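Local coordinates for protein polyphosphate kinase (Porphyromonas gingivalis, PDB 2O8R) that probably catalyses the reversible transfer of the terminal phosphate of ATP to a growing chain of inorganic polyphosphate, at residues A7-R12 and M579-N584; S16-N21 and Q85-T90; L25-D30 and N653-R658; R586-V591 and I666-S671. The protein carries 3 engineered substitutions. One frame throughout, in Å; residues are numbered along the deposited sequence.

Interaction 1. Residues A7-R12 and M579-N584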
loop_
_atom_site.group_PDB
_atom_site.type_symbol
_atom_site.label_atom_id
_atom_site.label_comp_id
_atom_site.label_asym_id
_atom_site.label_seq_id
_atom_site.Cartn_x
_atom_site.Cartn_y
_atom_site.Cartn_z
ATOM N N ALA A 7 12.843 26.497 -42.901
ATOM C CA ALA A 7 13.640 27.373 -42.034
ATOM C C ALA A 7 12.951 27.703 -40.711
ATOM O O ALA A 7 13.070 28.830 -40.205
ATOM C CB ALA A 7 14.007 28.673 -42.787
ATOM N N TYR A 8 12.257 26.718 -40.145
ATOM C CA TYR A 8 11.388 26.944 -38.984
ATOM C C TYR A 8 12.064 26.831 -37.622
ATOM O O TYR A 8 12.832 25.904 -37.372
ATOM C CB TYR A 8 10.185 26.015 -39.042
ATOM C CG TYR A 8 9.205 26.394 -40.116
ATOM C CD1 TYR A 8 8.370 27.499 -39.965
ATOM C CD2 TYR A 8 9.100 25.646 -41.284
ATOM C CE1 TYR A 8 7.453 27.843 -40.953
ATOM C CE2 TYR A 8 8.182 25.979 -42.275
ATOM C CZ TYR A 8 7.365 27.081 -42.107
ATOM O OH TYR A 8 6.463 27.425 -43.096
ATOM N N PRO A 9 11.736 27.757 -36.716
ATOM C CA PRO A 9 12.257 27.742 -35.352
ATOM C C PRO A 9 11.551 26.705 -34.463
ATOM O O PRO A 9 10.357 26.432 -34.653
ATOM C CB PRO A 9 11.940 29.149 -34.858
ATOM C CG PRO A 9 10.672 29.506 -35.566
ATOM C CD PRO A 9 10.787 28.865 -36.932
ATOM N N PHE A 10 12.299 26.125 -33.523
ATOM C CA PHE A 10 11.761 25.181 -32.531
ATOM C C PHE A 10 12.494 25.308 -31.205
ATOM O O PHE A 10 13.726 25.300 -31.179
ATOM C CB PHE A 10 11.922 23.732 -32.991
ATOM C CG PHE A 10 11.202 23.397 -34.263
ATOM C CD1 PHE A 10 9.861 23.051 -34.250
ATOM C CD2 PHE A 10 11.875 23.394 -35.472
ATOM C CE1 PHE A 10 9.199 22.722 -35.421
ATOM C CE2 PHE A 10 11.218 23.072 -36.647
ATOM C CZ PHE A 10 9.879 22.726 -36.619
ATOM N N PHE A 11 11.754 25.398 -30.104
ATOM C CA PHE A 11 12.370 25.321 -28.782
ATOM C C PHE A 11 12.906 23.927 -28.607
ATOM O O PHE A 11 12.331 22.983 -29.148
ATOM C CB PHE A 11 11.344 25.531 -27.685
ATOM C CG PHE A 11 10.844 26.926 -27.579
ATOM C CD1 PHE A 11 11.729 27.992 -27.513
ATOM C CD2 PHE A 11 9.473 27.169 -27.507
ATOM C CE1 PHE A 11 11.247 29.291 -27.401
ATOM C CE2 PHE A 11 8.982 28.455 -27.384
ATOM C CZ PHE A 11 9.868 29.528 -27.335
ATOM N N ARG A 12 14.003 23.791 -27.867
ATOM C CA ARG A 12 14.444 22.479 -27.404
ATOM C C ARG A 12 13.427 21.981 -26.372
ATOM O O ARG A 12 12.883 22.770 -25.599
ATOM C CB ARG A 12 15.831 22.579 -26.795
ATOM C CG ARG A 12 16.815 23.217 -27.740
ATOM C CD ARG A 12 18.244 23.223 -27.227
ATOM N NE ARG A 12 19.070 24.091 -28.066
ATOM C CZ ARG A 12 19.721 23.702 -29.163
ATOM N NH1 ARG A 12 19.666 22.438 -29.574
ATOM N NH2 ARG A 12 20.430 24.588 -29.857
HETATM N N MSE A 579 6.621 35.002 -33.492
HETATM C CA MSE A 579 7.572 34.930 -34.578
HETATM C C MSE A 579 6.799 35.156 -35.851
HETATM O O MSE A 579 5.585 34.994 -35.855
HETATM C CB MSE A 579 8.194 33.546 -34.615
HETATM C CG MSE A 579 8.880 33.163 -33.341
HETATM SE SE MSE A 579 10.728 33.759 -33.220
HETATM C CE MSE A 579 10.563 35.583 -32.543
ATOM N N PRO A 580 7.484 35.552 -36.933
ATOM C CA PRO A 580 6.787 35.675 -38.201
ATOM C C PRO A 580 5.993 34.422 -38.590
ATOM O O PRO A 580 4.847 34.534 -39.029
ATOM C CB PRO A 580 7.924 35.945 -39.184
ATOM C CG PRO A 580 8.927 36.658 -38.358
ATOM C CD PRO A 580 8.895 35.959 -37.054
ATOM N N GLN A 581 6.569 33.242 -38.383
ATOM C CA GLN A 581 5.922 31.990 -38.802
ATOM C C GLN A 581 4.779 31.563 -37.887
ATOM O O GLN A 581 4.015 30.654 -38.217
ATOM C CB GLN A 581 6.944 30.861 -38.919
ATOM C CG GLN A 581 8.149 31.203 -39.790
ATOM C CD GLN A 581 9.365 31.673 -38.999
ATOM O OE1 GLN A 581 10.426 31.070 -39.080
ATOM N NE2 GLN A 581 9.218 32.757 -38.250
ATOM N N SER A 582 4.675 32.234 -36.742
ATOM C CA SER A 582 3.697 31.925 -35.715
ATOM C C SER A 582 2.924 33.189 -35.365
ATOM O O SER A 582 2.296 33.286 -34.301
ATOM C CB SER A 582 4.401 31.379 -34.472
ATOM O OG SER A 582 5.094 32.409 -33.778
ATOM N N ARG A 583 2.975 34.150 -36.283
ATOM C CA ARG A 583 2.349 35.455 -36.119
ATOM C C ARG A 583 0.875 35.368 -35.735
ATOM O O ARG A 583 0.394 36.188 -34.963
ATOM C CB ARG A 583 2.586 36.301 -37.381
ATOM C CG ARG A 583 1.501 37.304 -37.773
ATOM C CD ARG A 583 2.003 38.329 -38.807
ATOM N NE ARG A 583 2.972 37.776 -39.759
ATOM C CZ ARG A 583 4.256 38.129 -39.821
ATOM N NH1 ARG A 583 4.749 39.043 -38.990
ATOM N NH2 ARG A 583 5.052 37.567 -40.720
ATOM N N ASN A 584 0.172 34.368 -36.247
ATOM C CA ASN A 584 -1.240 34.187 -35.916
ATOM C C ASN A 584 -1.525 33.177 -34.812
ATOM O O ASN A 584 -2.668 32.744 -34.654
ATOM C CB ASN A 584 -2.012 33.791 -37.161
ATOM C CG ASN A 584 -2.122 34.914 -38.138
ATOM O OD1 ASN A 584 -2.309 36.062 -37.746
ATOM N ND2 ASN A 584 -2.000 34.603 -39.422
#
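Y8 and P9, in the extended lead-in to helix 13-29 of the N-terminal domain, rest on Q581 in the second PLD-type C-terminal domain. Q581 sits in a short 3-10 turn, in the loop between strands 564-569 and 585-589. The contact lies at the surface. CB and CG of Q581 meet the tyrosine ring, and its OE1 meets the proline. CG of Q581 is 3.6 Å from CE1 of Y8. CB of Q581 lies at the ring edge, in the ring plane, 3.7 Å from CE1 of Y8. The Q581 chain bends at chi2 (97°), which carries the amide away from the tyrosine and over to the proline. Amide and phenol planes are 31° apart. The Y8 hydroxyl has its partner in E560, and its ring meets that of Y556, so helix 549-560 holds the tyrosine in place. The Q581 turn is braced from within: the backbone N of M579 donates to OG of S582 at 3.0 Å, and N of S582 returns a bond to O of M579. P9 also packs on V576. P9 and Q581 approach each other from opposite directions, and CD of P9 stands 3.1 Å from OE1 of Q581.

Interaction 2. Residues S16-N21 and Q85-T90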
loop_
_atom_site.group_PDB
_atom_site.type_symbol
_atom_site.label_atom_id
_atom_site.label_comp_id
_atom_site.label_asym_id
_atom_site.label_seq_id
_atom_site.Cartn_x
_atom_site.Cartn_y
_atom_site.Cartn_z
ATOM N N SER A 16 12.035 23.841 -22.878
ATOM C CA SER A 16 10.602 23.970 -22.790
ATOM C C SER A 16 10.085 23.284 -21.535
ATOM O O SER A 16 9.218 23.818 -20.854
ATOM C CB SER A 16 9.943 23.388 -24.035
ATOM O OG SER A 16 8.562 23.205 -23.834
ATOM N N TRP A 17 10.621 22.117 -21.202
ATOM C CA TRP A 17 10.168 21.454 -19.981
ATOM C C TRP A 17 10.505 22.280 -18.762
ATOM O O TRP A 17 9.654 22.500 -17.912
ATOM C CB TRP A 17 10.749 20.059 -19.813
ATOM C CG TRP A 17 10.145 19.350 -18.637
ATOM C CD1 TRP A 17 9.022 18.567 -18.642
ATOM C CD2 TRP A 17 10.614 19.367 -17.284
ATOM N NE1 TRP A 17 8.769 18.095 -17.385
ATOM C CE2 TRP A 17 9.729 18.569 -16.529
ATOM C CE3 TRP A 17 11.694 19.984 -16.636
ATOM C CZ2 TRP A 17 9.889 18.364 -15.154
ATOM C CZ3 TRP A 17 11.857 19.777 -15.280
ATOM C CH2 TRP A 17 10.951 18.973 -14.548
ATOM N N LEU A 18 11.751 22.733 -18.683
ATOM C CA LEU A 18 12.217 23.522 -17.548
ATOM C C LEU A 18 11.387 24.780 -17.358
ATOM O O LEU A 18 11.178 25.241 -16.239
ATOM C CB LEU A 18 13.714 23.830 -17.685
ATOM C CG LEU A 18 14.610 22.616 -17.388
ATOM C CD1 LEU A 18 16.049 22.825 -17.848
ATOM C CD2 LEU A 18 14.564 22.241 -15.906
ATOM N N SER A 19 10.877 25.302 -18.464
ATOM C CA SER A 19 9.968 26.438 -18.448
ATOM C C SER A 19 8.684 26.099 -17.697
ATOM O O SER A 19 8.149 26.917 -16.943
ATOM C CB SER A 19 9.643 26.843 -19.888
ATOM O OG SER A 19 8.865 28.016 -19.925
ATOM N N PHE A 20 8.199 24.879 -17.918
ATOM C CA PHE A 20 7.006 24.374 -17.254
ATOM C C PHE A 20 7.245 24.274 -15.752
ATOM O O PHE A 20 6.411 24.705 -14.955
ATOM C CB PHE A 20 6.604 23.030 -17.869
ATOM C CG PHE A 20 5.836 22.133 -16.953
ATOM C CD1 PHE A 20 4.530 22.443 -16.583
ATOM C CD2 PHE A 20 6.409 20.951 -16.485
ATOM C CE1 PHE A 20 3.811 21.607 -15.740
ATOM C CE2 PHE A 20 5.704 20.103 -15.639
ATOM C CZ PHE A 20 4.402 20.428 -15.266
ATOM N N ASN A 21 8.395 23.747 -15.357
ATOM C CA ASN A 21 8.656 23.615 -13.937
ATOM C C ASN A 21 8.905 24.964 -13.274
ATOM O O ASN A 21 8.609 25.130 -12.092
ATOM C CB ASN A 21 9.753 22.598 -13.631
ATOM C CG ASN A 21 9.364 21.652 -12.503
ATOM O OD1 ASN A 21 8.183 21.361 -12.288
ATOM N ND2 ASN A 21 10.357 21.168 -11.776
ATOM N N GLN A 85 24.773 21.362 -19.929
ATOM C CA GLN A 85 25.266 22.572 -19.289
ATOM C C GLN A 85 24.138 23.585 -19.143
ATOM O O GLN A 85 24.073 24.307 -18.150
ATOM C CB GLN A 85 26.403 23.161 -20.114
ATOM C CG GLN A 85 27.044 24.393 -19.516
ATOM C CD GLN A 85 27.480 25.385 -20.580
ATOM O OE1 GLN A 85 27.386 25.112 -21.781
ATOM N NE2 GLN A 85 27.954 26.546 -20.144
ATOM N N ALA A 86 23.242 23.620 -20.128
ATOM C CA ALA A 86 22.101 24.527 -20.105
ATOM C C ALA A 86 21.111 24.146 -19.014
ATOM O O ALA A 86 20.629 25.015 -18.280
ATOM C CB ALA A 86 21.418 24.560 -21.458
ATOM N N ILE A 87 20.814 22.853 -18.913
ATOM C CA ILE A 87 19.954 22.341 -17.850
ATOM C C ILE A 87 20.495 22.763 -16.488
ATOM O O ILE A 87 19.800 23.407 -15.703
ATOM C CB ILE A 87 19.837 20.794 -17.891
ATOM C CG1 ILE A 87 19.110 20.339 -19.151
ATOM C CG2 ILE A 87 19.109 20.256 -16.648
ATOM C CD1 ILE A 87 19.297 18.885 -19.444
ATOM N N ARG A 88 21.750 22.419 -16.239
ATOM C CA ARG A 88 22.401 22.679 -14.967
ATOM C C ARG A 88 22.353 24.157 -14.597
ATOM O O ARG A 88 22.058 24.515 -13.455
ATOM C CB ARG A 88 23.846 22.198 -15.031
ATOM C CG ARG A 88 24.674 22.612 -13.853
ATOM C CD ARG A 88 26.127 22.197 -13.991
ATOM N NE ARG A 88 26.849 22.546 -12.778
ATOM C CZ ARG A 88 27.067 21.707 -11.773
ATOM N NH1 ARG A 88 26.644 20.452 -11.842
ATOM N NH2 ARG A 88 27.721 22.126 -10.700
ATOM N N GLU A 89 22.623 25.010 -15.579
ATOM C CA GLU A 89 22.622 26.443 -15.356
ATOM C C GLU A 89 21.247 26.891 -14.932
ATOM O O GLU A 89 21.105 27.648 -13.978
ATOM C CB GLU A 89 23.080 27.189 -16.604
ATOM C CG GLU A 89 24.597 27.221 -16.760
ATOM C CD GLU A 89 25.065 28.107 -17.902
ATOM O OE1 GLU A 89 24.232 28.836 -18.492
ATOM O OE2 GLU A 89 26.278 28.074 -18.204
ATOM N N THR A 90 20.235 26.384 -15.630
ATOM C CA THR A 90 18.853 26.736 -15.345
ATOM C C THR A 90 18.433 26.225 -13.981
ATOM O O THR A 90 17.831 26.972 -13.206
ATOM C CB THR A 90 17.904 26.242 -16.453
ATOM O OG1 THR A 90 17.964 27.162 -17.543
ATOM C CG2 THR A 90 16.458 26.170 -15.967
#
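L18 meets T90 and I87 where helix 13-29 packs against helix 83-112 in the N-terminal domain. L18 has the largest share of buried surface, 72 Å². Its CB is directed toward the other helix, and one methyl does nearly all the work. CD1 of L18 is 3.9 Å from CG2 of T90. The same CD1 lies 3.9 Å from CA of I87, so it reaches the backbone of the facing helix between the two side chains. CG1 and CG2 of I87 are each 4.2 Å from this methyl. T90 adds 34 Å². With OG1 beside the backbone N (chi1 -80°), CG2 of T90 faces the leucine in place of the hydroxyl. That methyl also reaches the root of the leucine, with CG2 of T90 4.0 Å from CB of L18. I87 adds 26 Å², through its CA, CG1 and CG2. The contact is apolar and buried. The backbone O of L18 is bonded by Q94, one turn further along helix 83-112. Helix 35-63 closes the group: I87 packs on F52 and V57, and W17 stacks on F52. M15 of helix 13-29 also touches I87. On another side of helix 13-29, S16 and S19 bond to C573 and L663 of the C-terminal domain, so this helix lies between the N-terminal helices and that domain.

Interaction 3. Residues L25-D30 and N653-R658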
loop_
_atom_site.group_PDB
_atom_site.type_symbol
_atom_site.label_atom_id
_atom_site.label_comp_id
_atom_site.label_asym_id
_atom_site.label_seq_id
_atom_site.Cartn_x
_atom_site.Cartn_y
_atom_site.Cartn_z
ATOM N N LEU A 25 7.039 26.345 -9.923
ATOM C CA LEU A 25 7.721 27.144 -8.909
ATOM C C LEU A 25 7.024 28.484 -8.671
ATOM O O LEU A 25 7.003 28.984 -7.554
ATOM C CB LEU A 25 9.186 27.369 -9.295
ATOM C CG LEU A 25 10.120 27.938 -8.225
ATOM C CD1 LEU A 25 9.824 27.350 -6.865
ATOM C CD2 LEU A 25 11.558 27.672 -8.593
HETATM N N MSE A 26 6.451 29.061 -9.723
HETATM C CA MSE A 26 5.725 30.318 -9.587
HETATM C C MSE A 26 4.452 30.215 -8.751
HETATM O O MSE A 26 4.152 31.142 -7.988
HETATM C CB MSE A 26 5.426 30.916 -10.946
HETATM C CG MSE A 26 6.631 31.590 -11.544
HETATM SE SE MSE A 26 6.496 31.822 -13.471
HETATM C CE MSE A 26 7.980 33.095 -13.667
ATOM N N GLU A 27 3.713 29.106 -8.876
ATOM C CA GLU A 27 2.530 28.909 -8.044
ATOM C C GLU A 27 2.925 29.037 -6.597
ATOM O O GLU A 27 2.200 29.640 -5.807
ATOM C CB GLU A 27 1.873 27.560 -8.270
ATOM C CG GLU A 27 0.969 27.511 -9.480
ATOM C CD GLU A 27 -0.344 28.225 -9.258
ATOM O OE1 GLU A 27 -0.849 28.182 -8.129
ATOM O OE2 GLU A 27 -0.880 28.818 -10.213
ATOM N N ALA A 28 4.097 28.498 -6.266
ATOM C CA ALA A 28 4.622 28.601 -4.915
ATOM C C ALA A 28 4.873 30.051 -4.489
ATOM O O ALA A 28 4.674 30.393 -3.327
ATOM C CB ALA A 28 5.867 27.788 -4.789
ATOM N N ALA A 29 5.267 30.899 -5.441
ATOM C CA ALA A 29 5.559 32.320 -5.194
ATOM C C ALA A 29 4.318 33.195 -5.140
ATOM O O ALA A 29 4.413 34.381 -4.805
ATOM C CB ALA A 29 6.518 32.862 -6.258
ATOM N N ASP A 30 3.162 32.624 -5.487
ATOM C CA ASP A 30 1.915 33.384 -5.566
ATOM C C ASP A 30 1.360 33.651 -4.180
ATOM O O ASP A 30 0.641 32.819 -3.608
ATOM C CB ASP A 30 0.876 32.663 -6.434
ATOM C CG ASP A 30 -0.409 33.483 -6.644
ATOM O OD1 ASP A 30 -0.534 34.593 -6.084
ATOM O OD2 ASP A 30 -1.305 33.009 -7.374
ATOM N N ASN A 653 -7.684 35.431 -16.458
ATOM C CA ASN A 653 -6.662 36.444 -16.151
ATOM C C ASN A 653 -5.996 36.302 -14.782
ATOM O O ASN A 653 -5.356 37.251 -14.330
ATOM C CB ASN A 653 -7.251 37.854 -16.255
ATOM C CG ASN A 653 -8.600 37.978 -15.577
ATOM O OD1 ASN A 653 -8.959 37.178 -14.719
ATOM N ND2 ASN A 653 -9.359 38.987 -15.965
ATOM N N ILE A 654 -6.152 35.154 -14.115
ATOM C CA ILE A 654 -5.562 34.993 -12.776
ATOM C C ILE A 654 -4.419 33.978 -12.714
ATOM O O ILE A 654 -3.393 34.250 -12.115
ATOM C CB ILE A 654 -6.632 34.782 -11.658
ATOM C CG1 ILE A 654 -7.022 36.121 -11.069
ATOM C CG2 ILE A 654 -6.078 34.013 -10.491
ATOM C CD1 ILE A 654 -8.153 36.760 -11.751
ATOM N N LYS A 655 -4.589 32.833 -13.357
ATOM C CA LYS A 655 -3.566 31.788 -13.345
ATOM C C LYS A 655 -2.865 31.655 -14.684
ATOM O O LYS A 655 -1.688 31.298 -14.731
ATOM C CB LYS A 655 -4.161 30.428 -12.923
ATOM C CG LYS A 655 -4.569 30.372 -11.437
ATOM C CD LYS A 655 -3.451 30.910 -10.550
ATOM C CE LYS A 655 -3.857 31.008 -9.098
ATOM N NZ LYS A 655 -3.668 29.722 -8.367
ATOM N N ALA A 656 -3.597 31.938 -15.762
ATOM C CA ALA A 656 -3.106 31.727 -17.128
ATOM C C ALA A 656 -1.869 32.523 -17.416
ATOM O O ALA A 656 -1.744 33.684 -17.005
ATOM C CB ALA A 656 -4.174 32.070 -18.163
ATOM N N CYS A 657 -0.933 31.907 -18.131
ATOM C CA CYS A 657 0.270 32.602 -18.573
ATOM C C CYS A 657 0.477 32.443 -20.075
ATOM O O CYS A 657 0.245 31.370 -20.633
ATOM C CB CYS A 657 1.495 32.084 -17.817
ATOM S SG CYS A 657 1.621 32.665 -16.110
ATOM N N ARG A 658 0.912 33.517 -20.726
ATOM C CA ARG A 658 1.240 33.465 -22.129
ATOM C C ARG A 658 2.728 33.228 -22.176
ATOM O O ARG A 658 3.459 33.635 -21.274
ATOM C CB ARG A 658 0.818 34.738 -22.876
ATOM C CG ARG A 658 1.668 35.940 -22.590
ATOM C CD ARG A 658 1.219 37.161 -23.380
ATOM N NE ARG A 658 1.791 38.371 -22.786
ATOM C CZ ARG A 658 2.981 38.874 -23.113
ATOM N NH1 ARG A 658 3.723 38.296 -24.061
ATOM N NH2 ARG A 658 3.422 39.967 -22.502
#
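E27 and K655 form a buried salt bridge between the end of helix 13-29 and the turn that leads into strand 657-659. This is the close part of the contact. OE1 of E27 accepts from NZ of K655 at 3.2 Å through its syn lone pair. A second, weak bond runs from NZ of K655 to OE2 of E27 at 3.5 Å. The carboxylate also lies against the lysine chain, with OE2 of E27 3.3 Å from CD of K655. The glutamate and lysine chains run roughly perpendicular to each other. A bend at chi4 (85°) sets NZ of K655 against the carboxylate. Both charges have second partners: R23 pairs with OE2 of E27, and D592 with NZ of K655. Such a cluster would probably keep all four groups ionised. D30 is the looser side, and is partly exposed. Its OD2 is 3.7 Å from CE of K655 but 4.2 Å from NZ, too far for a salt bridge. Its OD1 bonds to T32. D652 bonds the backbone N atoms of I654, K655 and A656 and shapes the turn. A buried charge network of this kind joins the N-terminal helical domain to the edge region of the PLD-type C-terminal sheet.

Interaction 4. Residues R586-V591 and I666-S671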
loop_
_atom_site.group_PDB
_atom_site.type_symbol
_atom_site.label_atom_id
_atom_site.label_comp_id
_atom_site.label_asym_id
_atom_site.label_seq_id
_atom_site.Cartn_x
_atom_site.Cartn_y
_atom_site.Cartn_z
ATOM N N ARG A 586 -1.439 32.183 -30.697
ATOM C CA ARG A 586 -1.323 32.543 -29.273
ATOM C C ARG A 586 -1.150 31.283 -28.433
ATOM O O ARG A 586 -1.898 30.321 -28.579
ATOM C CB ARG A 586 -2.548 33.319 -28.780
ATOM C CG ARG A 586 -2.619 34.744 -29.268
ATOM C CD ARG A 586 -3.509 35.630 -28.413
ATOM N NE ARG A 586 -4.775 35.014 -27.993
ATOM C CZ ARG A 586 -5.841 34.795 -28.771
ATOM N NH1 ARG A 586 -5.835 35.090 -30.074
ATOM N NH2 ARG A 586 -6.926 34.252 -28.230
ATOM N N VAL A 587 -0.160 31.299 -27.552
ATOM C CA VAL A 587 0.148 30.144 -26.726
ATOM C C VAL A 587 -0.130 30.429 -25.254
ATOM O O VAL A 587 0.499 31.294 -24.625
ATOM C CB VAL A 587 1.605 29.712 -26.901
ATOM C CG1 VAL A 587 1.947 28.592 -25.935
ATOM C CG2 VAL A 587 1.845 29.275 -28.332
ATOM N N THR A 588 -1.079 29.682 -24.712
ATOM C CA THR A 588 -1.443 29.822 -23.320
ATOM C C THR A 588 -1.071 28.574 -22.538
ATOM O O THR A 588 -1.442 27.461 -22.905
ATOM C CB THR A 588 -2.936 30.110 -23.179
ATOM O OG1 THR A 588 -3.239 31.313 -23.898
ATOM C CG2 THR A 588 -3.329 30.271 -21.713
ATOM N N ARG A 589 -0.303 28.771 -21.477
ATOM C CA ARG A 589 -0.097 27.735 -20.495
ATOM C C ARG A 589 -0.952 28.034 -19.269
ATOM O O ARG A 589 -0.793 29.071 -18.619
ATOM C CB ARG A 589 1.360 27.670 -20.103
ATOM C CG ARG A 589 1.632 26.890 -18.852
ATOM C CD ARG A 589 3.105 26.963 -18.547
ATOM N NE ARG A 589 3.836 26.122 -19.477
ATOM C CZ ARG A 589 5.083 26.338 -19.869
ATOM N NH1 ARG A 589 5.753 27.384 -19.414
ATOM N NH2 ARG A 589 5.653 25.501 -20.724
ATOM N N LEU A 590 -1.873 27.123 -18.976
ATOM C CA LEU A 590 -2.684 27.218 -17.778
ATOM C C LEU A 590 -2.223 26.190 -16.758
ATOM O O LEU A 590 -2.308 24.986 -17.004
ATOM C CB LEU A 590 -4.164 27.007 -18.109
ATOM C CG LEU A 590 -5.088 27.109 -16.894
ATOM C CD1 LEU A 590 -4.973 28.484 -16.243
ATOM C CD2 LEU A 590 -6.535 26.784 -17.278
ATOM N N VAL A 591 -1.720 26.683 -15.631
ATOM C CA VAL A 591 -1.354 25.871 -14.468
ATOM C C VAL A 591 -2.076 26.450 -13.252
ATOM O O VAL A 591 -2.007 27.654 -12.989
ATOM C CB VAL A 591 0.169 25.888 -14.223
ATOM C CG1 VAL A 591 0.524 25.497 -12.779
ATOM C CG2 VAL A 591 0.866 24.999 -15.215
ATOM N N ILE A 666 4.463 34.492 -18.737
ATOM C CA ILE A 666 3.938 35.821 -18.488
ATOM C C ILE A 666 2.454 35.741 -18.110
ATOM O O ILE A 666 1.632 35.297 -18.913
ATOM C CB ILE A 666 4.114 36.738 -19.730
ATOM C CG1 ILE A 666 5.511 36.605 -20.340
ATOM C CG2 ILE A 666 3.906 38.154 -19.353
ATOM C CD1 ILE A 666 6.610 37.044 -19.424
ATOM N N TYR A 667 2.131 36.156 -16.884
ATOM C CA TYR A 667 0.749 36.183 -16.388
ATOM C C TYR A 667 -0.114 37.110 -17.220
ATOM O O TYR A 667 0.237 38.268 -17.457
ATOM C CB TYR A 667 0.667 36.676 -14.934
ATOM C CG TYR A 667 0.976 35.679 -13.850
ATOM C CD1 TYR A 667 0.074 34.666 -13.513
ATOM C CD2 TYR A 667 2.159 35.775 -13.125
ATOM C CE1 TYR A 667 0.367 33.754 -12.497
ATOM C CE2 TYR A 667 2.461 34.865 -12.110
ATOM C CZ TYR A 667 1.567 33.863 -11.800
ATOM O OH TYR A 667 1.887 32.980 -10.785
ATOM N N LYS A 668 -1.268 36.604 -17.625
ATOM C CA LYS A 668 -2.216 37.384 -18.397
ATOM C C LYS A 668 -3.127 38.265 -17.535
ATOM O O LYS A 668 -4.323 38.365 -17.804
ATOM C CB LYS A 668 -3.013 36.435 -19.276
ATOM C CG LYS A 668 -2.077 35.591 -20.141
ATOM C CD LYS A 668 -2.771 34.423 -20.811
ATOM C CE LYS A 668 -3.834 34.899 -21.763
ATOM N NZ LYS A 668 -4.275 33.762 -22.617
ATOM N N HIS A 669 -2.549 38.909 -16.515
ATOM C CA HIS A 669 -3.300 39.747 -15.572
ATOM C C HIS A 669 -3.830 40.994 -16.244
ATOM O O HIS A 669 -3.150 41.566 -17.089
ATOM C CB HIS A 669 -2.409 40.196 -14.413
ATOM C CG HIS A 669 -1.966 39.083 -13.524
ATOM N ND1 HIS A 669 -2.704 37.930 -13.351
ATOM C CD2 HIS A 669 -0.872 38.956 -12.738
ATOM C CE1 HIS A 669 -2.068 37.127 -12.518
ATOM N NE2 HIS A 669 -0.957 37.726 -12.127
ATOM N N ASN A 670 -5.022 41.432 -15.841
ATOM C CA ASN A 670 -5.630 42.624 -16.424
ATOM C C ASN A 670 -6.725 43.252 -15.558
ATOM O O ASN A 670 -7.902 42.920 -15.699
ATOM C CB ASN A 670 -6.182 42.280 -17.806
ATOM C CG ASN A 670 -6.517 43.505 -18.633
ATOM O OD1 ASN A 670 -7.214 44.418 -18.183
ATOM N ND2 ASN A 670 -6.042 43.513 -19.869
ATOM N N SER A 671 -6.333 44.188 -14.696
ATOM C CA SER A 671 -7.242 44.853 -13.755
ATOM C C SER A 671 -8.497 45.435 -14.405
ATOM O O SER A 671 -9.564 45.448 -13.788
ATOM C CB SER A 671 -6.518 45.973 -13.006
ATOM O OG SER A 671 -5.348 45.499 -12.378
#
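K668 reaches T588 with its ammonium group, and this single bond carries the contact. NZ of K668 donates to OG1 of T588 at 3.0 Å. The methyl of the threonine stands by, with CG2 of T588 3.7 Å from NZ of K668. The lysine is otherwise drawn out, with one bend at chi3 (63°). The first torsion of T588 (chi1 -59°) sets OG1 toward the lysine. The next shell fixes both ends. T588 sits in strand 585-589, its backbone bonded to L567 and V569 of strand 564-569, and its side chain packs on L650 of helix 636-651. K668 follows strand 665-667, rests on A656 and shares a backbone hydrogen bond with it. Strand 657-659 lies between the two strands in the sheet, so the lysine spans one intervening strand. R586 brings another positive group near, its NE 5.5 Å from NZ of K668, but R586 is paired with D566. The threonine oxygen is neutral, so this is a charge-dipole hydrogen bond and not a salt bridge. The lysine is probably protonated, and OG1 does not neutralise its charge. Because OG1 accepts here, the threonine's own proton must point elsewhere.

In the fold
Interactions 2 and 3 are buried, interaction 4 is partly so, and interaction 1 is at the surface. Interactions 2 and 3 both use helix 13-29, about 18 Å apart between centres. Interaction 2 stays within the N-terminal helices; interactions 1 and 3 join the N-terminal part to the second C-terminal domain. Interactions 3 and 4 share one sheet, and C657 and R589 bond through their backbones. R589 also links interactions 2 and 4, its NH1 bonding to OG of S19. The chemistry differs by place: a methyl packing between helices, a charged pair at the domain junction, one lysine bond across the sheet, and mainly van der Waals contact at the surface.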